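Side-chain contact in periplasmic cell division protein (SufI) (Aquifex aeolicus, PDB 6SYY), which is a multicopper oxidase that binds copper ions and probably couples oxidation of its substrates to the reduction of dioxygen: residues Thr70-Ile75 with Val233-Asn238. Numbering follows the deposited sequence.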
ATOM      1  N   THR A  70      14.489 -13.337  12.416  1.00 36.49           N
ATOM      2  CA  THR A  70      14.128 -14.745  12.517  1.00 44.13           C
ATOM      3  C   THR A  70      14.483 -15.404  11.188  1.00 37.99           C
ATOM      4  O   THR A  70      15.119 -14.789  10.326  1.00 32.15           O
ATOM      5  CB  THR A  70      12.646 -14.914  12.876  1.00 29.93           C
ATOM      6  OG1 THR A  70      12.383 -16.281  13.209  1.00 39.98           O
ATOM      7  CG2 THR A  70      11.751 -14.500  11.709  1.00 28.24           C
ATOM      8  N   THR A  71      14.079 -16.662  11.023  1.00 41.45           N
ATOM      9  CA  THR A  71      14.270 -17.390   9.776  1.00 32.99           C
ATOM     10  C   THR A  71      12.932 -17.940   9.314  1.00 36.58           C
ATOM     11  O   THR A  71      12.251 -18.636  10.074  1.00 54.40           O
ATOM     12  CB  THR A  71      15.268 -18.535   9.937  1.00 28.17           C
ATOM     13  OG1 THR A  71      14.814 -19.412  10.975  1.00 54.03           O
ATOM     14  CG2 THR A  71      16.640 -17.996  10.295  1.00 28.49           C
ATOM     15  N   LEU A  72      12.563 -17.632   8.074  1.00 28.40           N
ATOM     16  CA  LEU A  72      11.326 -18.110   7.474  1.00 25.42           C
ATOM     17  C   LEU A  72      11.632 -19.097   6.358  1.00 33.53           C
ATOM     18  O   LEU A  72      12.628 -18.964   5.643  1.00 36.30           O
ATOM     19  CB  LEU A  72      10.494 -16.950   6.918  1.00 29.26           C
ATOM     20  CG  LEU A  72      10.012 -15.919   7.936  1.00 51.05           C
ATOM     21  CD1 LEU A  72       9.198 -14.832   7.246  1.00 34.99           C
ATOM     22  CD2 LEU A  72       9.206 -16.598   9.037  1.00 32.52           C
ATOM     23  N   GLU A  73      10.760 -20.094   6.211  1.00 32.69           N
ATOM     24  CA  GLU A  73      10.900 -21.093   5.154  1.00 38.63           C
ATOM     25  C   GLU A  73      10.027 -20.675   3.975  1.00 26.47           C
ATOM     26  O   GLU A  73       8.921 -21.173   3.774  1.00 36.29           O
ATOM     27  CB  GLU A  73      10.526 -22.479   5.666  1.00 30.34           C
ATOM     28  CG  GLU A  73      10.854 -23.583   4.686  1.00 44.76           C
ATOM     29  CD  GLU A  73      10.360 -24.934   5.139  1.00 38.61           C
ATOM     30  OE1 GLU A  73       9.416 -24.982   5.955  1.00 58.64           O
ATOM     31  OE2 GLU A  73      10.924 -25.945   4.675  1.00 40.83           O
ATOM     32  N   VAL A  74      10.547 -19.734   3.185  1.00 28.23           N
ATOM     33  CA  VAL A  74       9.833 -19.260   1.999  1.00 39.59           C
ATOM     34  C   VAL A  74       9.926 -20.286   0.879  1.00 25.81           C
ATOM     35  O   VAL A  74       8.915 -20.687   0.292  1.00 31.88           O
ATOM     36  CB  VAL A  74      10.389 -17.892   1.560  1.00 37.53           C
ATOM     37  CG1 VAL A  74       9.602 -17.341   0.378  1.00 23.41           C
ATOM     38  CG2 VAL A  74      10.375 -16.915   2.728  1.00 28.63           C
ATOM     39  N   ILE A  75      11.145 -20.711   0.567  1.00 38.93           N
ATOM     40  CA  ILE A  75      11.387 -21.833  -0.334  1.00 33.37           C
ATOM     41  C   ILE A  75      11.503 -23.089   0.525  1.00 54.38           C
ATOM     42  O   ILE A  75      12.342 -23.118   1.438  1.00 42.59           O
ATOM     43  CB  ILE A  75      12.662 -21.616  -1.156  1.00 32.73           C
ATOM     44  CG1 ILE A  75      12.565 -20.320  -1.963  1.00 26.97           C
ATOM     45  CG2 ILE A  75      12.933 -22.814  -2.053  1.00 29.13           C
ATOM     46  CD1 ILE A  75      13.911 -19.762  -2.365  1.00 33.27           C
ATOM     47  N   VAL A 233       3.492 -13.955  -3.490  1.00 23.73           N
ATOM     48  CA  VAL A 233       2.210 -13.497  -2.971  1.00 27.61           C
ATOM     49  C   VAL A 233       2.102 -14.014  -1.547  1.00 24.03           C
ATOM     50  O   VAL A 233       2.120 -15.229  -1.320  1.00 28.98           O
ATOM     51  CB  VAL A 233       1.029 -13.979  -3.824  1.00 23.33           C
ATOM     52  CG1 VAL A 233      -0.249 -13.308  -3.365  1.00 24.84           C
ATOM     53  CG2 VAL A 233       1.282 -13.706  -5.297  1.00 23.43           C
ATOM     54  N   ASN A 234       2.016 -13.093  -0.588  1.00 26.84           N
ATOM     55  CA  ASN A 234       1.998 -13.451   0.827  1.00 25.48           C
ATOM     56  C   ASN A 234       3.203 -14.316   1.182  1.00 28.70           C
ATOM     57  O   ASN A 234       3.092 -15.301   1.914  1.00 28.85           O
ATOM     58  CB  ASN A 234       0.692 -14.155   1.191  1.00 30.21           C
ATOM     59  CG  ASN A 234      -0.519 -13.374   0.748  1.00 26.05           C
ATOM     60  OD1 ASN A 234      -0.446 -12.161   0.554  1.00 33.35           O
ATOM     61  ND2 ASN A 234      -1.645 -14.063   0.583  1.00 27.17           N
ATOM     62  N   LEU A 235       4.365 -13.941   0.641  1.00 28.85           N
ATOM     63  CA  LEU A 235       5.618 -14.677   0.822  1.00 29.89           C
ATOM     64  C   LEU A 235       5.519 -16.110   0.307  1.00 40.37           C
ATOM     65  O   LEU A 235       6.140 -17.019   0.863  1.00 42.94           O
ATOM     66  CB  LEU A 235       6.076 -14.671   2.285  1.00 27.67           C
ATOM     67  CG  LEU A 235       6.778 -13.406   2.774  1.00 37.89           C
ATOM     68  CD1 LEU A 235       7.412 -13.657   4.120  1.00 40.48           C
ATOM     69  CD2 LEU A 235       7.825 -12.936   1.769  1.00 26.73           C
ATOM     70  N   THR A 236       4.747 -16.323  -0.757  1.00 29.47           N
ATOM     71  CA  THR A 236       4.640 -17.632  -1.386  1.00 29.85           C
ATOM     72  C   THR A 236       5.166 -17.542  -2.810  1.00 33.89           C
ATOM     73  O   THR A 236       4.607 -16.788  -3.626  1.00 35.15           O
ATOM     74  CB  THR A 236       3.198 -18.141  -1.391  1.00 27.91           C
ATOM     75  OG1 THR A 236       2.637 -18.003  -0.082  1.00 27.21           O
ATOM     76  CG2 THR A 236       3.153 -19.608  -1.807  1.00 28.38           C
ATOM     77  N   PRO A 237       6.220 -18.277  -3.158  1.00 43.66           N
ATOM     78  CA  PRO A 237       6.696 -18.277  -4.544  1.00 27.39           C
ATOM     79  C   PRO A 237       5.873 -19.213  -5.415  1.00 40.93           C
ATOM     80  O   PRO A 237       5.457 -20.293  -4.984  1.00 40.26           O
ATOM     81  CB  PRO A 237       8.138 -18.776  -4.412  1.00 28.46           C
ATOM     82  CG  PRO A 237       8.084 -19.689  -3.228  1.00 40.78           C
ATOM     83  CD  PRO A 237       7.074 -19.091  -2.276  1.00 31.29           C
ATOM     84  N   ASN A 238       5.648 -18.785  -6.655  1.00 30.81           N
ATOM     85  CA  ASN A 238       4.928 -19.568  -7.652  1.00 42.94           C
ATOM     86  C   ASN A 238       3.633 -20.151  -7.077  1.00 45.29           C
ATOM     87  O   ASN A 238       3.462 -21.373  -7.031  1.00 35.35           O
ATOM     88  CB  ASN A 238       5.821 -20.673  -8.202  1.00 33.04           C
ATOM     89  CG  ASN A 238       5.237 -21.343  -9.436  1.00105.01           C
ATOM     90  OD1 ASN A 238       4.389 -20.772 -10.122  1.00110.02           O
ATOM     91  ND2 ASN A 238       5.694 -22.560  -9.724  1.00 50.76           N
TER
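Leu72 and Val74, at and just past the end of strand 63-72, pack against Leu235 and Pro237 of a tight two-residue β-hairpin, joining the first two cupredoxin-like regions of this multicopper oxidase fold. The hairpin is closed by paired backbone bonds, Val233 N to Thr236 O (3.0 Å) and Thr236 N to Val233 O (2.9 Å). Asn234 and Leu235 form its turn, of type I' or the closely related III', both with positive phi (54° and 60°), and Leu235 points toward residues 70-75. No hydrogen bond spans the two segments, so the contact rests on van der Waals packing, some of it against carbonyl oxygens.

Among the apolar groups, the leucines meet by one methyl each, Leu72 CD1 to Leu235 CD1 at 3.8 Å, their side chains crossing at about a right angle. Met82 of the neighbouring strand 80-86 touches both leucines, while Gln206 and Lys208 of strand 200-208 also touch Leu235. In buried Val74 the branch that touches is CG1, placed anti to the backbone N (chi1 -177°), and this methyl comes within 4.1 Å of Pro237 CD.

Carbonyl contacts run in both directions. Val74 CG1 lies 3.5 Å from Leu235 O; in return, two ring carbons of the proline pack against the backbone oxygen of Val74, with Pro237 CD 3.5 Å and Pro237 CG 3.8 Å from Val74 O.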